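Local coordinates for Alr3699 protein (PDB 4XSO) that belongs to the glycosyltransferases of the GT-B fold, built from two Rossmann-like domains that face each other, at residues Val208-His222 with Thr236-Tyr250. Residues are numbered along the deposited sequence; the frame is centred on the assembly and turned at random.
Sequences VVGHFSRLSPWKGQH and TAILVGDALFGEQDY
Parallel neighbours in a beta-alpha-beta unit of the Rossmann-like type, the strands of Val208-His222 and Thr236-Tyr250 pair from Val208 with Thr236 to Phe212 with Val240, and the loops that leave their C-terminal ends stay together afterwards. Val209, His211 and Ser213 donate N-H groups to Thr236, Ile238 and Val240, while Ile238 and Val240 donate in return to the carbonyls of Val209 and His211. Beyond the strands, Leu215 N reaches Asp242 O at 3.0 Å. Just past the strands, before that bond, Gly241 CA lies 3.1 Å from Ser213 O, a nearly straight CA-H...O contact that leaves no room for a side chain and goes with the positive phi of Gly241.

On one face of the sheet, Phe212 and Val240 run side by side, Phe212 CD2 lying 3.7 Å from Val240 CB; on the other, His211 CB meets Leu239 CD2 at 3.8 Å. The loop of 208-222 then crosses one face of the Tyr250 ring, at the start of helix 248-260. This ring, its CG swung opposite the main-chain N of Tyr250 (chi1 -172°), turns that face to Ser216 C and Pro217 N, the latter over its centre, and Pro217 CD makes a CH-pi contact 4.0 Å from the Tyr250 ring centroid. Tyr250 OH and His222 ND1 share a nearly straight hydrogen bond of 2.7 Å at the rim of the imidazole, the two ring planes standing almost perpendicular. Gln221, first residue of helix 221-228, links the helix start back to the loop: Gln221 NE2, above the carbonyl plane, gives a 3.0 Å bond to Arg214 O, which also accepts from Ser213 OG.

Helix 221-228 covers the His211 face through Leu224, helix 276-282 packs on Phe212 and Val240, and strand 285-287 continues the sheet beside Val208 and Gly210.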
loop_
_atom_site.group_PDB
_atom_site.type_symbol
_atom_site.label_atom_id
_atom_site.label_comp_id
_atom_site.label_asym_id
_atom_site.label_seq_id
_atom_site.Cartn_x
_atom_site.Cartn_y
_atom_site.Cartn_z
ATOM N N VAL A 208 8.392 50.051 16.261
ATOM C CA VAL A 208 7.966 49.190 15.208
ATOM C C VAL A 208 7.721 47.749 15.699
ATOM O O VAL A 208 8.619 47.053 16.158
ATOM C CB VAL A 208 9.022 49.182 14.089
ATOM C CG1 VAL A 208 8.646 48.193 12.997
ATOM C CG2 VAL A 208 9.198 50.564 13.482
ATOM N N VAL A 209 6.500 47.305 15.534
ATOM C CA VAL A 209 6.127 45.941 15.785
ATOM C C VAL A 209 6.000 45.204 14.473
ATOM O O VAL A 209 5.177 45.568 13.607
ATOM C CB VAL A 209 4.773 45.825 16.500
ATOM C CG1 VAL A 209 4.484 44.369 16.817
ATOM C CG2 VAL A 209 4.766 46.641 17.771
ATOM N N GLY A 210 6.771 44.127 14.309
ATOM C CA GLY A 210 6.780 43.394 13.052
ATOM C C GLY A 210 6.016 42.092 13.201
ATOM O O GLY A 210 6.121 41.393 14.229
ATOM N N HIS A 211 5.278 41.737 12.155
ATOM C CA HIS A 211 4.579 40.497 12.105
ATOM C C HIS A 211 5.020 39.820 10.819
ATOM O O HIS A 211 4.895 40.420 9.740
ATOM C CB HIS A 211 3.073 40.819 12.068
ATOM C CG HIS A 211 2.193 39.643 12.320
ATOM N ND1 HIS A 211 1.993 38.643 11.393
ATOM C CD2 HIS A 211 1.476 39.287 13.408
ATOM C CE1 HIS A 211 1.183 37.723 11.903
ATOM N NE2 HIS A 211 0.883 38.085 13.133
ATOM N N PHE A 212 5.535 38.623 10.890
ATOM C CA PHE A 212 6.187 38.004 9.699
ATOM C C PHE A 212 5.501 36.686 9.360
ATOM O O PHE A 212 5.714 35.708 10.031
ATOM C CB PHE A 212 7.629 37.691 10.029
ATOM C CG PHE A 212 8.420 38.909 10.287
ATOM C CD1 PHE A 212 8.415 39.476 11.515
ATOM C CD2 PHE A 212 9.101 39.502 9.284
ATOM C CE1 PHE A 212 9.091 40.617 11.756
ATOM C CE2 PHE A 212 9.767 40.680 9.494
ATOM C CZ PHE A 212 9.792 41.219 10.745
ATOM N N SER A 213 4.696 36.649 8.341
ATOM C CA SER A 213 3.801 35.510 8.177
ATOM C C SER A 213 3.082 35.711 6.841
ATOM O O SER A 213 3.119 36.805 6.294
ATOM C CB SER A 213 2.942 35.322 9.431
ATOM O OG SER A 213 1.682 34.787 9.144
ATOM N N ARG A 214 2.391 34.679 6.343
ATOM C CA ARG A 214 1.485 34.882 5.249
ATOM C C ARG A 214 0.188 35.432 5.889
ATOM O O ARG A 214 -0.093 35.247 7.071
ATOM C CB ARG A 214 1.224 33.564 4.488
ATOM C CG ARG A 214 0.662 32.466 5.367
ATOM C CD ARG A 214 0.655 31.109 4.658
ATOM N NE ARG A 214 0.347 30.060 5.621
ATOM C CZ ARG A 214 1.232 29.476 6.428
ATOM N NH1 ARG A 214 2.532 29.785 6.368
ATOM N NH2 ARG A 214 0.807 28.552 7.290
ATOM N N LEU A 215 -0.534 36.192 5.110
ATOM C CA LEU A 215 -1.717 36.871 5.569
ATOM C C LEU A 215 -2.822 35.832 5.594
ATOM O O LEU A 215 -3.356 35.456 4.537
ATOM C CB LEU A 215 -2.045 38.026 4.613
ATOM C CG LEU A 215 -0.936 39.065 4.461
ATOM C CD1 LEU A 215 -1.335 40.078 3.381
ATOM C CD2 LEU A 215 -0.643 39.760 5.782
ATOM N N SER A 216 -3.263 35.330 6.683
ATOM C CA SER A 216 -4.187 34.208 6.896
ATOM C C SER A 216 -4.960 34.340 8.232
ATOM O O SER A 216 -4.484 34.976 9.172
ATOM C CB SER A 216 -3.410 32.915 6.772
ATOM O OG SER A 216 -4.260 31.851 7.016
ATOM N N PRO A 217 -6.138 34.055 8.453
ATOM C CA PRO A 217 -6.823 34.329 9.740
ATOM C C PRO A 217 -6.193 33.572 10.899
ATOM O O PRO A 217 -6.125 34.085 12.008
ATOM C CB PRO A 217 -8.267 33.828 9.526
ATOM C CG PRO A 217 -8.420 33.642 8.046
ATOM C CD PRO A 217 -7.066 33.598 7.390
ATOM N N TRP A 218 -5.714 32.361 10.619
ATOM C CA TRP A 218 -5.065 31.536 11.641
ATOM C C TRP A 218 -3.802 32.268 12.155
ATOM O O TRP A 218 -3.443 32.093 13.327
ATOM C CB TRP A 218 -4.639 30.153 11.094
ATOM C CG TRP A 218 -5.724 29.133 10.835
ATOM C CD1 TRP A 218 -7.077 29.334 10.809
ATOM C CD2 TRP A 218 -5.517 27.734 10.503
ATOM N NE1 TRP A 218 -7.725 28.149 10.511
ATOM C CE2 TRP A 218 -6.792 27.154 10.319
ATOM C CE3 TRP A 218 -4.370 26.913 10.354
ATOM C CZ2 TRP A 218 -6.956 25.781 9.996
ATOM C CZ3 TRP A 218 -4.538 25.549 10.028
ATOM C CH2 TRP A 218 -5.817 25.005 9.855
ATOM N N LYS A 219 -3.138 33.043 11.282
ATOM C CA LYS A 219 -1.918 33.762 11.676
ATOM C C LYS A 219 -2.142 35.046 12.477
ATOM O O LYS A 219 -1.180 35.610 13.026
ATOM C CB LYS A 219 -1.007 34.008 10.483
ATOM C CG LYS A 219 -0.540 32.691 9.818
ATOM C CD LYS A 219 0.383 31.929 10.761
ATOM C CE LYS A 219 0.925 30.632 10.203
ATOM N NZ LYS A 219 2.258 30.891 9.583
ATOM N N GLY A 220 -3.381 35.531 12.523
ATOM C CA GLY A 220 -3.776 36.552 13.496
ATOM C C GLY A 220 -3.290 37.986 13.328
ATOM O O GLY A 220 -3.159 38.747 14.289
ATOM N N GLN A 221 -3.085 38.411 12.112
ATOM C CA GLN A 221 -2.718 39.818 11.889
ATOM C C GLN A 221 -3.777 40.777 12.420
ATOM O O GLN A 221 -3.433 41.844 12.883
ATOM C CB GLN A 221 -2.510 40.101 10.392
ATOM C CG GLN A 221 -1.183 39.603 9.841
ATOM C CD GLN A 221 -1.256 38.174 9.322
ATOM O OE1 GLN A 221 -2.298 37.523 9.404
ATOM N NE2 GLN A 221 -0.137 37.679 8.784
ATOM N N HIS A 222 -5.052 40.373 12.396
ATOM C CA HIS A 222 -6.146 41.235 12.897
ATOM C C HIS A 222 -6.069 41.485 14.405
ATOM O O HIS A 222 -6.508 42.522 14.899
ATOM C CB HIS A 222 -7.535 40.651 12.488
ATOM C CG HIS A 222 -7.852 39.337 13.143
ATOM N ND1 HIS A 222 -7.305 38.132 12.718
ATOM C CD2 HIS A 222 -8.620 39.043 14.221
ATOM C CE1 HIS A 222 -7.732 37.163 13.507
ATOM N NE2 HIS A 222 -8.508 37.692 14.438
ATOM N N THR A 236 3.918 51.717 15.297
ATOM C CA THR A 236 3.476 51.243 13.963
ATOM C C THR A 236 3.784 49.766 13.736
ATOM O O THR A 236 4.736 49.193 14.314
ATOM C CB THR A 236 4.177 51.969 12.807
ATOM O OG1 THR A 236 5.552 51.664 12.859
ATOM C CG2 THR A 236 4.035 53.398 12.900
ATOM N N ALA A 237 2.950 49.146 12.910
ATOM C CA ALA A 237 3.087 47.740 12.600
ATOM C C ALA A 237 3.590 47.560 11.148
ATOM O O ALA A 237 3.200 48.295 10.263
ATOM C CB ALA A 237 1.768 47.046 12.850
ATOM N N ILE A 238 4.548 46.650 10.934
ATOM C CA ILE A 238 4.894 46.219 9.605
ATOM C C ILE A 238 4.441 44.816 9.489
ATOM O O ILE A 238 4.734 43.965 10.363
ATOM C CB ILE A 238 6.413 46.382 9.240
ATOM C CG1 ILE A 238 7.295 45.557 10.161
ATOM C CG2 ILE A 238 6.861 47.836 9.325
ATOM C CD1 ILE A 238 8.725 45.432 9.639
ATOM N N LEU A 239 3.676 44.559 8.431
ATOM C CA LEU A 239 3.188 43.216 8.083
ATOM C C LEU A 239 3.993 42.737 6.884
ATOM O O LEU A 239 3.955 43.338 5.786
ATOM C CB LEU A 239 1.696 43.199 7.745
ATOM C CG LEU A 239 0.816 43.894 8.802
ATOM C CD1 LEU A 239 -0.638 43.634 8.460
ATOM C CD2 LEU A 239 1.042 43.396 10.168
ATOM N N VAL A 240 4.707 41.635 7.108
ATOM C CA VAL A 240 5.579 41.108 6.125
ATOM C C VAL A 240 5.075 39.749 5.792
ATOM O O VAL A 240 4.943 38.871 6.644
ATOM C CB VAL A 240 7.025 41.054 6.658
ATOM C CG1 VAL A 240 7.971 40.642 5.577
ATOM C CG2 VAL A 240 7.427 42.432 7.187
ATOM N N GLY A 241 4.749 39.610 4.530
ATOM C CA GLY A 241 4.296 38.386 3.944
ATOM C C GLY A 241 3.258 38.719 2.865
ATOM O O GLY A 241 2.781 39.878 2.678
ATOM N N ASP A 242 2.895 37.689 2.151
ATOM C CA ASP A 242 2.038 37.858 1.028
ATOM C C ASP A 242 0.719 37.186 1.330
ATOM O O ASP A 242 0.569 36.473 2.307
ATOM C CB ASP A 242 2.710 37.391 -0.292
ATOM C CG ASP A 242 3.194 35.975 -0.237
ATOM O OD1 ASP A 242 3.375 35.445 0.865
ATOM O OD2 ASP A 242 3.414 35.386 -1.303
ATOM N N ALA A 243 -0.223 37.495 0.462
ATOM C CA ALA A 243 -1.562 36.972 0.454
ATOM C C ALA A 243 -1.522 35.741 -0.419
ATOM O O ALA A 243 -0.659 35.599 -1.298
ATOM C CB ALA A 243 -2.476 38.023 -0.174
ATOM N N LEU A 244 -2.506 34.896 -0.233
ATOM C CA LEU A 244 -2.590 33.656 -0.958
ATOM C C LEU A 244 -4.014 33.486 -1.533
ATOM O O LEU A 244 -4.989 34.130 -1.056
ATOM C CB LEU A 244 -2.204 32.502 -0.019
ATOM C CG LEU A 244 -2.993 32.437 1.304
ATOM C CD1 LEU A 244 -3.954 31.247 1.257
ATOM C CD2 LEU A 244 -2.111 32.346 2.542
ATOM N N PHE A 245 -4.093 32.630 -2.564
ATOM C CA PHE A 245 -5.283 32.421 -3.376
ATOM C C PHE A 245 -6.479 32.091 -2.483
ATOM O O PHE A 245 -7.555 32.709 -2.590
ATOM C CB PHE A 245 -5.024 31.328 -4.418
ATOM C CG PHE A 245 -6.193 31.075 -5.342
ATOM C CD1 PHE A 245 -6.408 31.887 -6.467
ATOM C CD2 PHE A 245 -7.095 30.036 -5.092
ATOM C CE1 PHE A 245 -7.497 31.666 -7.318
ATOM C CE2 PHE A 245 -8.176 29.812 -5.944
ATOM C CZ PHE A 245 -8.379 30.629 -7.057
ATOM N N GLY A 246 -6.263 31.186 -1.537
ATOM C CA GLY A 246 -7.315 30.784 -0.611
ATOM C C GLY A 246 -7.840 31.833 0.351
ATOM O O GLY A 246 -8.970 31.723 0.822
ATOM N N GLU A 247 -7.057 32.861 0.671
ATOM C CA GLU A 247 -7.509 33.806 1.711
ATOM C C GLU A 247 -7.580 35.238 1.225
ATOM O O GLU A 247 -7.195 36.185 1.953
ATOM C CB GLU A 247 -6.616 33.753 2.947
ATOM C CG GLU A 247 -6.619 32.392 3.619
ATOM C CD GLU A 247 -7.978 31.981 4.179
ATOM O OE1 GLU A 247 -8.893 32.833 4.311
ATOM O OE2 GLU A 247 -8.117 30.780 4.490
ATOM N N GLN A 248 -8.135 35.427 0.026
ATOM C CA GLN A 248 -8.473 36.805 -0.402
ATOM C C GLN A 248 -9.475 37.569 0.458
ATOM O O GLN A 248 -9.269 38.749 0.720
ATOM C CB GLN A 248 -8.865 36.799 -1.866
ATOM C CG GLN A 248 -7.623 36.579 -2.720
ATOM C CD GLN A 248 -6.438 37.464 -2.281
ATOM O OE1 GLN A 248 -5.348 36.959 -1.909
ATOM N NE2 GLN A 248 -6.649 38.795 -2.312
ATOM N N ASP A 249 -10.551 36.953 0.933
ATOM C CA ASP A 249 -11.476 37.687 1.854
ATOM C C ASP A 249 -10.815 38.260 3.113
ATOM O O ASP A 249 -11.295 39.267 3.695
ATOM C CB ASP A 249 -12.600 36.762 2.390
ATOM C CG ASP A 249 -13.491 36.205 1.307
ATOM O OD1 ASP A 249 -13.165 36.369 0.124
ATOM O OD2 ASP A 249 -14.521 35.585 1.659
ATOM N N TYR A 250 -9.757 37.580 3.589
ATOM C CA TYR A 250 -9.049 38.037 4.810
ATOM C C TYR A 250 -8.255 39.301 4.571
ATOM O O TYR A 250 -8.245 40.203 5.377
ATOM C CB TYR A 250 -8.083 36.969 5.326
ATOM C CG TYR A 250 -7.463 37.285 6.674
ATOM C CD1 TYR A 250 -8.263 37.412 7.801
ATOM C CD2 TYR A 250 -6.080 37.422 6.819
ATOM C CE1 TYR A 250 -7.707 37.665 9.052
ATOM C CE2 TYR A 250 -5.506 37.715 8.072
ATOM C CZ TYR A 250 -6.315 37.854 9.188
ATOM O OH TYR A 250 -5.807 38.115 10.462
#